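Local coordinates for protein malate synthase (Haloferax volcanii, PDB 3OYZ) that catalyses the magnesium-dependent Claisen condensation of acetyl-CoA with glyoxylate, then hydrolysis of malyl-CoA to malate and CoA in the glyoxylate cycle, at residues 80-85 with 182-187; 87-92 with 159-164; 186-191 with 214-219. One frame throughout, in Å; residues are numbered along the deposited sequence.

The three contacts lie around one TIM barrel, their centres 14 to 16 Å apart. Contact 1 crosses the barrel from strand 80-81 to strand 183-188. That same strand runs on into contact 3, which packs it against helix 210-223, and the two share L186 and V187. Contact 2, whose residues 87-92 and 159-164 both fall between the two segments of contact 1 along the chain, joins the loop after strand 80-81 to the helix after strand 152-157. It also meets contact 3, where E163 OE2 and N215 ND2, 2.9 Å apart, probably form a hydrogen bond. Contacts 1 and 3 each reach the pyruvate, so the same segments that pack the barrel also carry residues that touch this ligand.

Contact 1. Residues 80-85 with 182-187; sequences EIHPRM and RLFLLV. With ACO (acetyl coenzyme *a), chain B; PYR (pyruvic acid), chain C.
H82 turns its ring in beside its own backbone N (chi1 -69°), and F184 has CG trans to N (chi1 177°), which carries its ring across to H82; the two rings meet, H82 from just past the end of strand 80-81 and F184 from strand 183-188. H82 CE1 comes to 3.6 Å from F184 CD2, the ring planes inclined at 32°. E80 arrives at the same ring, its OE1 3.7 Å from F184 CE2. This oxygen is also what fixes the imidazole: H82 NE2 donates to E80 OE1 at 2.8 Å, nearly straight, with the acceptor in the ring plane and its anti lone pair used. With an alanine at H82, E80 OE1 would probably be left without this donor and a gap would open beside F184.

Two residues on, R84 reaches the bound pyruvate and acetyl-CoA with its guanidinium edge. Its NH1 gives a hydrogen bond to pyruvate O3 at 2.8 Å, and its NH2 one to the acetyl O of acetyl-CoA at 2.9 Å. D49 and E51 form salt bridges with NH2. Side chains from non-adjacent strands packing inside the barrel, with a ligand-binding arginine in the loop that follows, fit the TIM-barrel layout, its active site at the C-terminal strand ends.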
loop_
_atom_site.group_PDB
_atom_site.type_symbol
_atom_site.label_atom_id
_atom_site.label_comp_id
_atom_site.label_asym_id
_atom_site.label_seq_id
_atom_site.Cartn_x
_atom_site.Cartn_y
_atom_site.Cartn_z
ATOM N N GLU A 80 -12.996 1.417 28.868
ATOM C CA GLU A 80 -14.278 0.845 28.378
ATOM C C GLU A 80 -14.064 -0.615 28.314
ATOM O O GLU A 80 -12.974 -1.032 27.934
ATOM C CB GLU A 80 -14.596 1.378 26.956
ATOM C CG GLU A 80 -15.088 2.840 26.915
ATOM C CD GLU A 80 -15.580 3.263 25.498
ATOM O OE1 GLU A 80 -15.686 2.363 24.629
ATOM O OE2 GLU A 80 -15.929 4.451 25.240
ATOM N N ILE A 81 -15.103 -1.415 28.553
ATOM C CA ILE A 81 -14.988 -2.846 28.502
ATOM C C ILE A 81 -15.710 -3.445 27.232
ATOM O O ILE A 81 -16.902 -3.268 27.000
ATOM C CB ILE A 81 -15.549 -3.506 29.792
ATOM C CG1 ILE A 81 -14.996 -2.823 31.091
ATOM C CG2 ILE A 81 -15.329 -5.036 29.793
ATOM C CD1 ILE A 81 -15.466 -3.605 32.412
ATOM N N HIS A 82 -14.967 -4.211 26.461
ATOM C CA HIS A 82 -15.477 -4.784 25.187
ATOM C C HIS A 82 -14.900 -6.167 25.126
ATOM O O HIS A 82 -13.823 -6.335 24.571
ATOM C CB HIS A 82 -14.840 -3.944 24.035
ATOM C CG HIS A 82 -15.331 -2.530 23.938
ATOM N ND1 HIS A 82 -16.302 -2.134 23.038
ATOM C CD2 HIS A 82 -14.879 -1.391 24.527
ATOM C CE1 HIS A 82 -16.493 -0.833 23.145
ATOM N NE2 HIS A 82 -15.608 -0.351 24.011
ATOM N N PRO A 83 -15.578 -7.232 25.619
ATOM C CA PRO A 83 -14.987 -8.551 25.558
ATOM C C PRO A 83 -14.879 -9.180 24.140
ATOM O O PRO A 83 -15.745 -8.890 23.288
ATOM C CB PRO A 83 -16.019 -9.411 26.332
ATOM C CG PRO A 83 -16.707 -8.524 27.232
ATOM C CD PRO A 83 -16.826 -7.222 26.403
ATOM N N ARG A 84 -13.872 -9.993 23.875
ATOM C CA ARG A 84 -13.745 -10.655 22.567
ATOM C C ARG A 84 -14.432 -12.017 22.636
ATOM O O ARG A 84 -14.044 -12.862 23.460
ATOM C CB ARG A 84 -12.275 -10.780 22.112
ATOM C CG ARG A 84 -12.108 -11.571 20.744
ATOM C CD ARG A 84 -10.852 -11.209 20.019
ATOM N NE ARG A 84 -9.678 -11.877 20.600
ATOM C CZ ARG A 84 -8.515 -12.060 19.991
ATOM N NH1 ARG A 84 -8.247 -11.678 18.717
ATOM N NH2 ARG A 84 -7.595 -12.728 20.649
ATOM N N MET A 85 -15.381 -12.247 21.717
ATOM C CA MET A 85 -16.093 -13.500 21.556
ATOM C C MET A 85 -15.423 -14.346 20.465
ATOM O O MET A 85 -14.667 -13.841 19.604
ATOM C CB MET A 85 -17.550 -13.178 21.172
ATOM C CG MET A 85 -18.133 -12.193 22.166
ATOM S SD MET A 85 -18.731 -13.059 23.694
ATOM C CE MET A 85 -17.239 -12.968 24.666
ATOM N N ARG A 182 -23.030 0.706 14.416
ATOM C CA ARG A 182 -22.414 0.330 15.738
ATOM C C ARG A 182 -20.896 0.060 15.716
ATOM O O ARG A 182 -20.243 -0.089 16.774
ATOM C CB ARG A 182 -23.143 -0.942 16.267
ATOM C CG ARG A 182 -22.793 -2.269 15.478
ATOM C CD ARG A 182 -23.391 -3.629 15.879
ATOM N NE ARG A 182 -24.854 -3.681 15.804
ATOM C CZ ARG A 182 -25.711 -3.470 16.799
ATOM N NH1 ARG A 182 -25.272 -3.061 17.976
ATOM N NH2 ARG A 182 -27.010 -3.625 16.621
ATOM N N LEU A 183 -20.305 -0.008 14.510
ATOM C CA LEU A 183 -18.886 -0.226 14.385
ATOM C C LEU A 183 -18.068 0.843 15.106
ATOM O O LEU A 183 -18.354 2.030 14.967
ATOM C CB LEU A 183 -18.366 -0.212 12.924
ATOM C CG LEU A 183 -18.750 -1.544 12.228
ATOM C CD1 LEU A 183 -18.568 -1.409 10.647
ATOM C CD2 LEU A 183 -17.703 -2.640 12.681
ATOM N N PHE A 184 -17.048 0.360 15.817
ATOM C CA PHE A 184 -16.228 1.210 16.706
ATOM C C PHE A 184 -14.769 1.043 16.299
ATOM O O PHE A 184 -14.243 1.930 15.649
ATOM C CB PHE A 184 -16.484 0.859 18.189
ATOM C CG PHE A 184 -15.622 1.652 19.159
ATOM C CD1 PHE A 184 -15.230 2.951 18.858
ATOM C CD2 PHE A 184 -15.174 1.070 20.357
ATOM C CE1 PHE A 184 -14.364 3.712 19.690
ATOM C CE2 PHE A 184 -14.311 1.814 21.221
ATOM C CZ PHE A 184 -13.918 3.107 20.891
ATOM N N LEU A 185 -14.108 -0.049 16.644
ATOM C CA LEU A 185 -12.685 -0.094 16.328
ATOM C C LEU A 185 -12.468 -1.091 15.165
ATOM O O LEU A 185 -13.138 -2.160 15.060
ATOM C CB LEU A 185 -11.829 -0.663 17.492
ATOM C CG LEU A 185 -12.083 0.058 18.836
ATOM C CD1 LEU A 185 -11.355 -0.698 19.939
ATOM C CD2 LEU A 185 -11.399 1.406 18.689
ATOM N N LEU A 186 -11.476 -0.733 14.358
ATOM C CA LEU A 186 -10.981 -1.659 13.340
ATOM C C LEU A 186 -9.586 -1.967 13.813
ATOM O O LEU A 186 -8.716 -1.071 13.853
ATOM C CB LEU A 186 -10.884 -0.957 11.968
ATOM C CG LEU A 186 -12.223 -0.331 11.527
ATOM C CD1 LEU A 186 -11.953 0.405 10.126
ATOM C CD2 LEU A 186 -13.330 -1.441 11.533
ATOM N N VAL A 187 -9.347 -3.239 14.126
ATOM C CA VAL A 187 -8.105 -3.531 14.845
ATOM C C VAL A 187 -7.309 -4.525 14.053
ATOM O O VAL A 187 -7.840 -5.551 13.747
ATOM C CB VAL A 187 -8.392 -4.192 16.245
ATOM C CG1 VAL A 187 -7.118 -4.412 17.036
ATOM C CG2 VAL A 187 -9.371 -3.352 17.045
HETATM N N1A ACO B . -4.137 -9.610 31.834
HETATM C C2A ACO B . -4.170 -9.578 33.180
HETATM N N3A ACO B . -3.049 -9.748 33.903
HETATM C C4A ACO B . -1.834 -9.980 33.342
HETATM C C5A ACO B . -1.768 -10.016 31.865
HETATM C C6A ACO B . -3.022 -9.853 31.107
HETATM N N6A ACO B . -2.924 -9.942 29.754
HETATM N N7A ACO B . -0.496 -10.256 31.522
HETATM C C8A ACO B . 0.202 -10.387 32.675
HETATM N N9A ACO B . -0.574 -10.174 33.746
HETATM C C1B ACO B . -0.073 -10.222 35.158
HETATM C C2B ACO B . 0.942 -11.353 35.253
HETATM O O2B ACO B . 0.249 -12.574 35.504
HETATM C C3B ACO B . 1.849 -10.904 36.382
HETATM O O3B ACO B . 1.071 -11.206 37.544
HETATM P P3B ACO B . 1.653 -11.464 39.063
HETATM O O7A ACO B . 1.297 -10.121 39.680
HETATM O O8A ACO B . 3.110 -11.758 38.769
HETATM O O9A ACO B . 0.922 -12.667 39.618
HETATM C C4B ACO B . 1.900 -9.400 36.169
HETATM O O4B ACO B . 0.658 -9.044 35.545
HETATM C C5B ACO B . 3.025 -9.001 35.221
HETATM O O5B ACO B . 3.086 -10.004 34.205
HETATM P P1A ACO B . 4.317 -10.113 33.182
HETATM O O1A ACO B . 5.613 -10.529 33.800
HETATM O O2A ACO B . 4.359 -8.767 32.519
HETATM O O3A ACO B . 3.997 -11.203 32.052
HETATM P P2A ACO B . 4.047 -12.778 32.342
HETATM O O4A ACO B . 3.337 -12.796 33.657
HETATM O O5A ACO B . 5.414 -13.270 31.914
HETATM O O6A ACO B . 3.085 -13.484 31.236
HETATM C CBP ACO B . 1.854 -13.691 29.117
HETATM C CCP ACO B . 3.149 -13.264 29.819
HETATM C CDP ACO B . 1.572 -15.174 29.349
HETATM C CEP ACO B . 2.080 -13.499 27.622
HETATM C CAP ACO B . 0.626 -12.922 29.619
HETATM O OAP ACO B . 1.035 -11.561 29.620
HETATM C C9P ACO B . -0.597 -13.050 28.734
HETATM O O9P ACO B . -1.225 -14.113 28.701
HETATM N N8P ACO B . -0.915 -11.974 27.995
HETATM C C7P ACO B . -2.089 -12.023 27.133
HETATM C C6P ACO B . -1.893 -12.884 25.876
HETATM C C5P ACO B . -3.095 -12.585 24.998
HETATM O O5P ACO B . -3.940 -11.776 25.376
HETATM N N4P ACO B . -3.112 -13.201 23.817
HETATM C C3P ACO B . -4.143 -13.023 22.809
HETATM C C2P ACO B . -4.100 -11.623 22.191
HETATM S S1P ACO B . -2.974 -11.906 20.857
HETATM C C ACO B . -3.782 -12.649 19.580
HETATM O O ACO B . -4.862 -13.196 19.696
HETATM C CH3 ACO B . -3.075 -12.664 18.260
HETATM C C PYR C . -4.005 -11.872 15.863
HETATM O O PYR C . -4.445 -12.839 15.152
HETATM O OXT PYR C . -2.966 -11.185 15.546
HETATM C CA PYR C . -4.793 -11.485 16.947
HETATM O O3 PYR C . -5.917 -12.098 17.192
HETATM C CB PYR C . -4.397 -10.320 17.776
#

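Contact 2. Residues 87-92 with 159-164; sequences WHRDSP and SGEAEL
S159 OG is gripped from two sides of the fold: it accepts from A162 N at 3.1 Å, capping the start of helix 160-165, and is hydrogen-bonded to V124 O in the loop beyond strand 118-121. Its hydroxyl sits in the position between the backbone N and the carbonyl carbon (chi1 68°), from which it can turn back over the first helical turn. The CB of the same serine presses on the guanidinium of R89 from the other segment, 3.6 Å from CZ and over the centre of one face. H88 CE1 covers the opposite face, so the flat group is held between a serine methylene and an imidazole carbon.

E161 meets R89 differently. Its OE1 lies near the guanidinium plane, at the edge, 3.6 Å from R89 CD and 3.8 Å from R89 NE, which makes a long salt bridge with the two planes 80° apart. The stronger partners lie elsewhere: R89 NH1 pairs with E123, and E161 OE2 with R170 of the second subunit, so the carboxylate links R89, weakly, to a neighbouring subunit.

Both segments belong to the C-terminal mouth of the TIM barrel, where loops after the strands gather round the active site. The R89 side chain is about 8 Å from the bound magnesium ion, and S159 directly follows E158, which binds that metal. The loop itself is a type I turn from H88 to S91, closed by S91 N to H88 O at 3.1 Å. D90 N donates to H88 ND1 at 3.0 Å, close to the imidazole plane and nearly straight (170°), which fixes the rotation of the ring lying against R89.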
loop_
_atom_site.group_PDB
_atom_site.type_symbol
_atom_site.label_atom_id
_atom_site.label_comp_id
_atom_site.label_asym_id
_atom_site.label_seq_id
_atom_site.Cartn_x
_atom_site.Cartn_y
_atom_site.Cartn_z
ATOM N N TRP A 87 -15.438 -16.186 16.814
ATOM C CA TRP A 87 -16.121 -15.995 15.506
ATOM C C TRP A 87 -15.237 -16.550 14.411
ATOM O O TRP A 87 -14.007 -16.625 14.509
ATOM C CB TRP A 87 -16.395 -14.498 15.251
ATOM C CG TRP A 87 -17.166 -14.162 13.987
ATOM C CD1 TRP A 87 -16.643 -13.913 12.719
ATOM C CD2 TRP A 87 -18.595 -14.042 13.878
ATOM N NE1 TRP A 87 -17.692 -13.637 11.852
ATOM C CE2 TRP A 87 -18.877 -13.675 12.537
ATOM C CE3 TRP A 87 -19.647 -14.162 14.798
ATOM C CZ2 TRP A 87 -20.176 -13.460 12.082
ATOM C CZ3 TRP A 87 -20.959 -13.945 14.365
ATOM C CH2 TRP A 87 -21.197 -13.718 12.980
ATOM N N HIS A 88 -15.827 -16.984 13.302
ATOM C CA HIS A 88 -14.918 -17.167 12.188
ATOM C C HIS A 88 -15.795 -17.134 10.928
ATOM O O HIS A 88 -16.829 -17.794 10.839
ATOM C CB HIS A 88 -14.156 -18.515 12.230
ATOM C CG HIS A 88 -12.935 -18.552 11.371
ATOM N ND1 HIS A 88 -13.006 -18.592 9.987
ATOM C CD2 HIS A 88 -11.613 -18.623 11.695
ATOM C CE1 HIS A 88 -11.776 -18.665 9.498
ATOM N NE2 HIS A 88 -10.923 -18.713 10.506
ATOM N N ARG A 89 -15.314 -16.410 9.932
ATOM C CA ARG A 89 -15.969 -16.310 8.627
ATOM C C ARG A 89 -16.250 -17.673 7.952
ATOM O O ARG A 89 -17.195 -17.737 7.140
ATOM C CB ARG A 89 -15.087 -15.438 7.675
ATOM C CG ARG A 89 -13.707 -16.020 7.258
ATOM C CD ARG A 89 -12.719 -14.967 6.670
ATOM N NE ARG A 89 -11.369 -15.506 6.585
ATOM C CZ ARG A 89 -10.545 -15.528 7.631
ATOM N NH1 ARG A 89 -10.897 -14.967 8.807
ATOM N NH2 ARG A 89 -9.350 -16.045 7.485
ATOM N N ASP A 90 -15.413 -18.691 8.180
ATOM C CA ASP A 90 -15.580 -19.982 7.540
ATOM C C ASP A 90 -16.163 -21.062 8.486
ATOM O O ASP A 90 -16.294 -22.203 8.066
ATOM C CB ASP A 90 -14.244 -20.520 7.011
ATOM C CG ASP A 90 -13.585 -19.572 5.990
ATOM O OD1 ASP A 90 -14.300 -19.041 5.128
ATOM O OD2 ASP A 90 -12.356 -19.404 5.996
ATOM N N SER A 91 -16.593 -20.713 9.692
ATOM C CA SER A 91 -17.178 -21.721 10.609
ATOM C C SER A 91 -18.508 -21.307 11.202
ATOM O O SER A 91 -18.609 -20.525 12.169
ATOM C CB SER A 91 -16.153 -21.948 11.740
ATOM O OG SER A 91 -16.730 -22.838 12.676
ATOM N N PRO A 92 -19.597 -21.844 10.668
ATOM C CA PRO A 92 -20.901 -21.494 11.241
ATOM C C PRO A 92 -21.058 -21.872 12.731
ATOM O O PRO A 92 -21.759 -21.139 13.457
ATOM C CB PRO A 92 -21.880 -22.353 10.420
ATOM C CG PRO A 92 -21.126 -22.585 9.103
ATOM C CD PRO A 92 -19.716 -22.741 9.514
ATOM N N SER A 159 -7.624 -11.011 7.921
ATOM C CA SER A 159 -7.607 -11.739 6.661
ATOM C C SER A 159 -7.552 -10.733 5.491
ATOM O O SER A 159 -7.996 -9.577 5.634
ATOM C CB SER A 159 -8.897 -12.533 6.528
ATOM O OG SER A 159 -10.130 -11.841 6.352
ATOM N N GLY A 160 -7.071 -11.229 4.361
ATOM C CA GLY A 160 -7.121 -10.518 3.098
ATOM C C GLY A 160 -8.539 -10.054 2.778
ATOM O O GLY A 160 -8.728 -8.903 2.369
ATOM N N GLU A 161 -9.562 -10.875 3.008
ATOM C CA GLU A 161 -10.939 -10.525 2.638
ATOM C C GLU A 161 -11.373 -9.351 3.527
ATOM O O GLU A 161 -12.142 -8.514 3.059
ATOM C CB GLU A 161 -11.971 -11.675 2.870
ATOM C CG GLU A 161 -11.918 -12.891 2.015
ATOM C CD GLU A 161 -13.080 -13.887 2.346
ATOM O OE1 GLU A 161 -12.768 -14.819 3.123
ATOM O OE2 GLU A 161 -14.262 -13.720 1.908
ATOM N N ALA A 162 -11.005 -9.314 4.829
ATOM C CA ALA A 162 -11.576 -8.294 5.673
ATOM C C ALA A 162 -10.847 -7.010 5.302
ATOM O O ALA A 162 -11.407 -5.941 5.527
ATOM C CB ALA A 162 -11.220 -8.605 7.158
ATOM N N GLU A 163 -9.567 -7.099 4.973
ATOM C CA GLU A 163 -8.820 -5.891 4.573
ATOM C C GLU A 163 -9.484 -5.223 3.383
ATOM O O GLU A 163 -9.691 -3.995 3.368
ATOM C CB GLU A 163 -7.360 -6.209 4.192
ATOM C CG GLU A 163 -6.532 -4.997 3.721
ATOM C CD GLU A 163 -5.128 -5.456 3.329
ATOM O OE1 GLU A 163 -4.892 -6.668 3.472
ATOM O OE2 GLU A 163 -4.242 -4.704 2.856
ATOM N N LEU A 164 -9.823 -6.022 2.374
ATOM C CA LEU A 164 -10.597 -5.468 1.217
ATOM C C LEU A 164 -11.995 -4.962 1.605
ATOM O O LEU A 164 -12.459 -3.932 1.057
ATOM C CB LEU A 164 -10.755 -6.556 0.134
ATOM C CG LEU A 164 -9.426 -6.908 -0.564
ATOM C CD1 LEU A 164 -9.510 -8.161 -1.437
ATOM C CD2 LEU A 164 -8.885 -5.721 -1.362
#

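Contact 3. Residues 186-191 with 214-219. With K (potassium ion), chain F; PYR (pyruvic acid), chain C.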
loop_
_atom_site.group_PDB
_atom_site.type_symbol
_atom_site.label_atom_id
_atom_site.label_comp_id
_atom_site.label_asym_id
_atom_site.label_seq_id
_atom_site.Cartn_x
_atom_site.Cartn_y
_atom_site.Cartn_z
ATOM N N LEU A 186 -11.476 -0.733 14.358
ATOM C CA LEU A 186 -10.981 -1.659 13.340
ATOM C C LEU A 186 -9.586 -1.967 13.813
ATOM O O LEU A 186 -8.716 -1.071 13.853
ATOM C CB LEU A 186 -10.884 -0.957 11.968
ATOM C CG LEU A 186 -12.223 -0.331 11.527
ATOM C CD1 LEU A 186 -11.953 0.405 10.126
ATOM C CD2 LEU A 186 -13.330 -1.441 11.533
ATOM N N VAL A 187 -9.347 -3.239 14.126
ATOM C CA VAL A 187 -8.105 -3.531 14.845
ATOM C C VAL A 187 -7.309 -4.525 14.053
ATOM O O VAL A 187 -7.840 -5.551 13.747
ATOM C CB VAL A 187 -8.392 -4.192 16.245
ATOM C CG1 VAL A 187 -7.118 -4.412 17.036
ATOM C CG2 VAL A 187 -9.371 -3.352 17.045
ATOM N N ASP A 188 -6.049 -4.273 13.697
ATOM C CA ASP A 188 -5.294 -5.287 12.974
ATOM C C ASP A 188 -4.937 -6.493 13.838
ATOM O O ASP A 188 -4.579 -6.311 15.012
ATOM C CB ASP A 188 -4.014 -4.693 12.413
ATOM C CG ASP A 188 -4.317 -3.770 11.245
ATOM O OD1 ASP A 188 -5.366 -4.043 10.633
ATOM O OD2 ASP A 188 -3.612 -2.799 11.000
ATOM N N GLY A 189 -4.977 -7.674 13.225
ATOM C CA GLY A 189 -4.524 -8.874 13.880
ATOM C C GLY A 189 -3.384 -9.469 13.093
ATOM O O GLY A 189 -3.586 -10.412 12.367
ATOM N N GLU A 190 -2.176 -8.969 13.298
ATOM C CA GLU A 190 -1.047 -9.350 12.452
ATOM C C GLU A 190 -0.720 -10.836 12.471
ATOM O O GLU A 190 -0.181 -11.336 11.481
ATOM C CB GLU A 190 0.204 -8.528 12.726
ATOM C CG GLU A 190 0.317 -7.208 11.960
ATOM C CD GLU A 190 -0.302 -6.019 12.680
ATOM O OE1 GLU A 190 -1.104 -6.302 13.591
ATOM O OE2 GLU A 190 -0.056 -4.840 12.317
ATOM N N VAL A 191 -1.087 -11.536 13.540
ATOM C CA VAL A 191 -0.631 -12.921 13.690
ATOM C C VAL A 191 -1.485 -13.821 12.787
ATOM O O VAL A 191 -0.950 -14.510 11.921
ATOM C CB VAL A 191 -0.638 -13.425 15.147
ATOM C CG1 VAL A 191 0.076 -14.767 15.140
ATOM C CG2 VAL A 191 0.145 -12.460 16.012
ATOM N N HIS A 214 -1.586 0.952 7.022
ATOM C CA HIS A 214 -2.063 2.038 6.191
ATOM C C HIS A 214 -3.549 1.898 5.822
ATOM O O HIS A 214 -4.346 2.829 6.026
ATOM C CB HIS A 214 -1.254 2.254 4.906
ATOM C CG HIS A 214 -1.823 3.331 4.028
ATOM N ND1 HIS A 214 -1.471 4.667 4.168
ATOM C CD2 HIS A 214 -2.750 3.287 3.045
ATOM C CE1 HIS A 214 -2.084 5.373 3.231
ATOM N NE2 HIS A 214 -2.899 4.573 2.562
ATOM N N ASN A 215 -3.906 0.755 5.269
ATOM C CA ASN A 215 -5.314 0.492 4.883
ATOM C C ASN A 215 -6.336 0.459 6.011
ATOM O O ASN A 215 -7.465 0.901 5.789
ATOM C CB ASN A 215 -5.369 -0.809 4.081
ATOM C CG ASN A 215 -4.531 -0.711 2.788
ATOM O OD1 ASN A 215 -4.097 0.382 2.360
ATOM N ND2 ASN A 215 -4.111 -1.864 2.313
ATOM N N THR A 216 -5.910 0.041 7.218
ATOM C CA THR A 216 -6.832 -0.025 8.367
ATOM C C THR A 216 -6.990 1.405 8.903
ATOM O O THR A 216 -8.076 1.869 9.141
ATOM C CB THR A 216 -6.205 -0.876 9.439
ATOM O OG1 THR A 216 -5.999 -2.163 8.810
ATOM C CG2 THR A 216 -7.230 -0.971 10.673
ATOM N N SER A 217 -5.896 2.156 8.912
ATOM C CA SER A 217 -6.019 3.587 9.228
ATOM C C SER A 217 -6.891 4.403 8.275
ATOM O O SER A 217 -7.771 5.164 8.712
ATOM C CB SER A 217 -4.613 4.197 9.410
ATOM O OG SER A 217 -4.803 5.629 9.557
ATOM N N ARG A 218 -6.729 4.215 6.947
ATOM C CA ARG A 218 -7.585 4.779 5.916
ATOM C C ARG A 218 -9.015 4.351 6.056
ATOM O O ARG A 218 -9.939 5.183 6.025
ATOM C CB ARG A 218 -7.018 4.332 4.524
ATOM C CG ARG A 218 -7.939 4.683 3.372
ATOM C CD ARG A 218 -7.181 4.137 2.171
ATOM N NE ARG A 218 -7.399 2.694 2.080
ATOM C CZ ARG A 218 -6.871 1.894 1.160
ATOM N NH1 ARG A 218 -6.087 2.387 0.213
ATOM N NH2 ARG A 218 -7.289 0.636 1.114
ATOM N N GLY A 219 -9.209 3.064 6.312
ATOM C CA GLY A 219 -10.573 2.566 6.379
ATOM C C GLY A 219 -11.305 3.236 7.560
ATOM O O GLY A 219 -12.497 3.571 7.458
HETATM K K K F . -6.682 7.006 10.937
HETATM C C PYR C . -4.005 -11.872 15.863
HETATM O O PYR C . -4.445 -12.839 15.152
HETATM O OXT PYR C . -2.966 -11.185 15.546
HETATM C CA PYR C . -4.793 -11.485 16.947
HETATM O O3 PYR C . -5.917 -12.098 17.192
HETATM C CB PYR C . -4.397 -10.320 17.776
#
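Strand 186-188 and helix 214-219 run almost exactly antiparallel, at 175°, their short axes 8.8 Å apart at closest approach. L186 and T216 are nearest in backbone register, their CA atoms 6.7 Å apart. Both branches of T216 touch the strand: with OG1 anti to the carbonyl carbon (chi1 -59°) and CG2 anti to N, the hydroxyl is turned to D188 and the methyl to L186 O. CG2 comes to 3.5 Å from L186 O, while OG1 reaches D188 OD1 at 2.7 Å, the two side chains approaching from opposite directions. L212 O also lies at this hydroxyl. One helical turn on, L186 CD1 lies against the bare backbone of G219, 3.9 Å from its carbonyl carbon.

This is the packing of a beta-alpha-beta crossover in the TIM barrel: helix 210-223 covers strand 183-188 from outside and leads into the neighbouring parallel strand 226-229.

At the far end of the strand the chain turns at G189, the N-cap of helix 190-197. V191 N, in the first turn, donates to pyruvate OXT at 2.8 Å, and D192 N also bonds the pyruvate, so the helix start would probably add favourable polarity for the carboxylate. On the outer side of helix 210-223, S217 binds potassium through OG at 2.7 Å and through O at 3.1 Å; S221 and G252 of the same chain and M197 of the third subunit also bind it.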